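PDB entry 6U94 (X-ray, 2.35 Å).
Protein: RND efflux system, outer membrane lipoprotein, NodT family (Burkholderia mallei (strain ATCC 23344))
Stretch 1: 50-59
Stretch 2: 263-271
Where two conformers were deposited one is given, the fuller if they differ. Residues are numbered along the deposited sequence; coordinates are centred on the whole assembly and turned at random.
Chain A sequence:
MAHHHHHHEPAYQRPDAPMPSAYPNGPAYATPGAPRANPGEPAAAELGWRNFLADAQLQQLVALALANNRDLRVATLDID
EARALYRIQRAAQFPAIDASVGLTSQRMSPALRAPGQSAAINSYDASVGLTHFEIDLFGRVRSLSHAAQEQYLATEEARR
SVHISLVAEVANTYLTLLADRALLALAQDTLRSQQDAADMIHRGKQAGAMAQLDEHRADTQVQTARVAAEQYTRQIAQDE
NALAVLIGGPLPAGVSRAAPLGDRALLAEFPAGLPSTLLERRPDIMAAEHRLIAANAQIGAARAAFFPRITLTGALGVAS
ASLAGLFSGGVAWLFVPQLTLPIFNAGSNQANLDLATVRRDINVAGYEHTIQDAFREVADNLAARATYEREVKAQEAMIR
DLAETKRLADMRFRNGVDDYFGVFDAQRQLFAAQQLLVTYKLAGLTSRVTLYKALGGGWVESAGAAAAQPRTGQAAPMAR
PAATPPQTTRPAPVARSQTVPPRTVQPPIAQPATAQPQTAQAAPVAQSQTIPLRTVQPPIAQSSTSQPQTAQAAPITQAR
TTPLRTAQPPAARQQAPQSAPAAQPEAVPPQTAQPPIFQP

Stretch 1 (50-59) RNFLADAQLQ
Stretch 2 263-271: DRALLAEFP

A single backbone carbonyl can organize a junction between distant segments, and here the O of Leu 266 does so by accepting from two consecutive amides: Ala 54 N at 2.9 Å and Asp 55 N at 3.1 Å, with N-H...O angles of 139° and 140°. The bent geometry is what sharing one acceptor between neighbouring donors commonly produces. Two residues further along the second stretch and two back from Ala 54 along the first, the pairing straightens: Ala 268 N donates to Phe 52 O at 2.8 Å and 172°. The chains therefore run in opposite directions, with CA atoms 5.0 Å apart for Phe 52 and Ala 268, 5.0 Å for Leu 53 and Leu 267, and 4.6 Å for Asp 55 and Leu 266. Leu 53 and Leu 267 form a single beta bridge, and Leu 267 CA adds a CA-H...O contact to Phe 52 O at 3.5 Å.

The bridge is a single one, and the first backbone soon turns into a helix. Phi/psi is helical through Phe 52 (-94/-48), extended at Leu 53 (-85/103), -90/-28 at Ala 54 and -68/132 at Asp 55; the helix begins at Ala 56. The second stretch is largely extended, but Leu 266 departs from this at -107/-32 before Leu 267 resumes at -100/146.

Asp 55 (chi1 t) illustrates how one carboxylate can serve two structures. Its OD2 caps the helix by accepting from Leu 58 N at 3.2 Å, while OD1 forms a salt bridge with Arg 264 NH1 at 3.1 Å, near the guanidinium plane and at an N-H...O angle of 161°. Arg 264 reaches it with chi1 to chi3 p, t, t. Leu 266 CD2 also packs 3.6 Å from Asp 55 CG. Within the first stretch, Gln 59 N donates to Asp 55 O at 2.8 Å, and Gln 59 NE2 to Leu 53 O at 2.8 Å, tying the helix back to the bridge residue.

Apolar packing gathers round Leu 267 (m, t). Its CD2 lies over one face of the Phe 52 ring, 3.6 Å from Leu 53 CD2 and 4.2 Å from Leu 58 CD2; its CD1 is 3.8 Å from Phe 52 CZ. Leu 53 (m, t) starts away from the partner, yet its end comes nearer. Phe 52 (chi1 t, chi2 60°) also meets Phe 270 (chi1 m, chi2 -78°), with CE1 of Phe 52 3.9 Å from CZ of Phe 270. Their planes, 25° apart, are slid so that the rings barely overlap.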

# COMPACT_ATOMS: atom_id res chain seq x y z
N ARG A 50 -10.60 8.97 -10.06
CA ARG A 50 -11.86 9.15 -9.35
C ARG A 50 -12.68 7.87 -9.27
O ARG A 50 -13.51 7.73 -8.37
CB ARG A 50 -12.69 10.27 -9.99
CG ARG A 50 -12.12 11.67 -9.78
CD ARG A 50 -13.08 12.75 -10.28
NE ARG A 50 -13.48 13.67 -9.22
CZ ARG A 50 -12.91 14.85 -9.01
NH1 ARG A 50 -11.92 15.27 -9.79
NH2 ARG A 50 -13.34 15.63 -8.02
N ASN A 51 -12.47 6.93 -10.20
CA ASN A 51 -13.19 5.67 -10.09
C ASN A 51 -12.60 4.77 -9.01
O ASN A 51 -13.30 3.88 -8.52
CB ASN A 51 -13.23 4.94 -11.43
CG ASN A 51 -11.88 4.89 -12.11
OD1 ASN A 51 -10.84 5.11 -11.48
ND2 ASN A 51 -11.88 4.61 -13.41
N PHE A 52 -11.35 4.99 -8.62
CA PHE A 52 -10.70 4.18 -7.59
C PHE A 52 -10.83 4.80 -6.21
O PHE A 52 -11.19 4.12 -5.25
CB PHE A 52 -9.22 3.98 -7.96
CG PHE A 52 -8.43 3.26 -6.91
CD1 PHE A 52 -8.77 1.98 -6.51
CD2 PHE A 52 -7.32 3.86 -6.34
CE1 PHE A 52 -8.03 1.31 -5.55
CE2 PHE A 52 -6.58 3.20 -5.37
CZ PHE A 52 -6.93 1.93 -4.98
N LEU A 53 -10.53 6.10 -6.09
CA LEU A 53 -10.69 6.81 -4.83
C LEU A 53 -12.14 7.26 -4.71
O LEU A 53 -12.55 8.24 -5.35
CB LEU A 53 -9.72 7.98 -4.75
CG LEU A 53 -8.26 7.62 -5.00
CD1 LEU A 53 -7.36 8.81 -4.77
CD2 LEU A 53 -7.84 6.45 -4.13
N ALA A 54 -12.92 6.55 -3.91
CA ALA A 54 -14.36 6.79 -3.82
C ALA A 54 -14.73 7.82 -2.76
O ALA A 54 -15.75 8.50 -2.91
CB ALA A 54 -15.10 5.48 -3.54
N ASP A 55 -13.94 7.95 -1.70
CA ASP A 55 -14.28 8.86 -0.61
C ASP A 55 -14.21 10.31 -1.09
O ASP A 55 -13.22 10.72 -1.71
CB ASP A 55 -13.35 8.63 0.57
CG ASP A 55 -13.75 9.44 1.79
OD1 ASP A 55 -14.88 9.26 2.28
OD2 ASP A 55 -12.93 10.26 2.26
N ALA A 56 -15.25 11.08 -0.78
CA ALA A 56 -15.33 12.45 -1.25
C ALA A 56 -14.20 13.30 -0.68
O ALA A 56 -13.58 14.09 -1.39
CB ALA A 56 -16.69 13.06 -0.89
N GLN A 57 -13.91 13.14 0.62
CA GLN A 57 -12.82 13.90 1.23
C GLN A 57 -11.48 13.52 0.61
O GLN A 57 -10.65 14.40 0.33
CB GLN A 57 -12.80 13.67 2.74
CG GLN A 57 -11.73 14.48 3.46
CD GLN A 57 -11.88 15.97 3.23
OE1 GLN A 57 -12.85 16.59 3.67
NE2 GLN A 57 -10.93 16.56 2.52
N LEU A 58 -11.25 12.22 0.39
CA LEU A 58 -10.02 11.79 -0.26
C LEU A 58 -9.92 12.35 -1.68
O LEU A 58 -8.83 12.76 -2.11
CB LEU A 58 -9.96 10.26 -0.29
CG LEU A 58 -8.78 9.65 -1.05
CD1 LEU A 58 -7.46 10.13 -0.47
CD2 LEU A 58 -8.85 8.14 -1.03
N GLN A 59 -11.04 12.39 -2.40
CA GLN A 59 -11.03 12.97 -3.74
C GLN A 59 -10.64 14.44 -3.70
O GLN A 59 -9.96 14.93 -4.61
CB GLN A 59 -12.40 12.80 -4.40
CG GLN A 59 -12.70 11.40 -4.89
CD GLN A 59 -13.91 11.36 -5.81
OE1 GLN A 59 -14.67 12.32 -5.89
NE2 GLN A 59 -14.09 10.24 -6.51
N ASP A 263 -15.59 0.57 9.22
CA ASP A 263 -15.88 -0.33 8.12
C ASP A 263 -16.30 0.40 6.85
O ASP A 263 -16.58 -0.26 5.84
CB ASP A 263 -16.97 -1.33 8.51
N ARG A 264 -16.34 1.73 6.85
CA ARG A 264 -16.78 2.47 5.68
C ARG A 264 -15.77 2.32 4.54
O ARG A 264 -14.57 2.18 4.76
CB ARG A 264 -16.98 3.94 6.02
CG ARG A 264 -15.73 4.66 6.50
CD ARG A 264 -16.09 6.03 7.06
NE ARG A 264 -14.95 6.93 7.12
CZ ARG A 264 -14.58 7.73 6.12
NH1 ARG A 264 -15.27 7.73 4.99
NH2 ARG A 264 -13.53 8.53 6.25
N ALA A 265 -16.29 2.33 3.32
CA ALA A 265 -15.47 2.09 2.13
C ALA A 265 -14.97 3.42 1.57
O ALA A 265 -15.77 4.30 1.24
CB ALA A 265 -16.27 1.34 1.07
N LEU A 266 -13.65 3.55 1.47
CA LEU A 266 -13.03 4.71 0.84
C LEU A 266 -12.43 4.40 -0.53
O LEU A 266 -12.43 5.28 -1.39
CB LEU A 266 -11.93 5.29 1.74
CG LEU A 266 -12.39 5.92 3.06
CD1 LEU A 266 -12.38 4.90 4.19
CD2 LEU A 266 -11.53 7.13 3.39
N LEU A 267 -11.94 3.19 -0.74
CA LEU A 267 -11.46 2.74 -2.03
C LEU A 267 -12.53 1.88 -2.71
O LEU A 267 -13.27 1.16 -2.05
CB LEU A 267 -10.17 1.94 -1.90
CG LEU A 267 -9.00 2.60 -1.17
CD1 LEU A 267 -7.75 1.73 -1.29
CD2 LEU A 267 -8.74 3.99 -1.73
N ALA A 268 -12.59 1.98 -4.03
CA ALA A 268 -13.45 1.10 -4.80
C ALA A 268 -12.72 -0.20 -5.10
O ALA A 268 -11.49 -0.22 -5.26
CB ALA A 268 -13.90 1.77 -6.10
N GLU A 269 -13.47 -1.29 -5.16
CA GLU A 269 -12.89 -2.59 -5.46
C GLU A 269 -12.52 -2.66 -6.94
O GLU A 269 -13.17 -2.07 -7.80
CB GLU A 269 -13.86 -3.71 -5.10
CG GLU A 269 -13.26 -5.11 -5.20
CD GLU A 269 -11.97 -5.24 -4.43
OE1 GLU A 269 -10.88 -5.08 -5.03
OE2 GLU A 269 -12.04 -5.50 -3.20
N PHE A 270 -11.45 -3.39 -7.22
CA PHE A 270 -11.01 -3.57 -8.60
C PHE A 270 -12.05 -4.37 -9.37
O PHE A 270 -12.51 -5.41 -8.88
CB PHE A 270 -9.66 -4.26 -8.65
CG PHE A 270 -8.54 -3.44 -8.08
CD1 PHE A 270 -7.97 -2.41 -8.82
CD2 PHE A 270 -8.06 -3.69 -6.81
CE1 PHE A 270 -6.94 -1.65 -8.30
CE2 PHE A 270 -7.03 -2.93 -6.28
CZ PHE A 270 -6.46 -1.91 -7.03
N PRO A 271 -12.45 -3.93 -10.56
CA PRO A 271 -13.44 -4.68 -11.34
C PRO A 271 -12.90 -6.05 -11.73
O PRO A 271 -11.69 -6.29 -11.79
CB PRO A 271 -13.68 -3.80 -12.57
CG PRO A 271 -13.20 -2.44 -12.18
CD PRO A 271 -12.06 -2.68 -11.23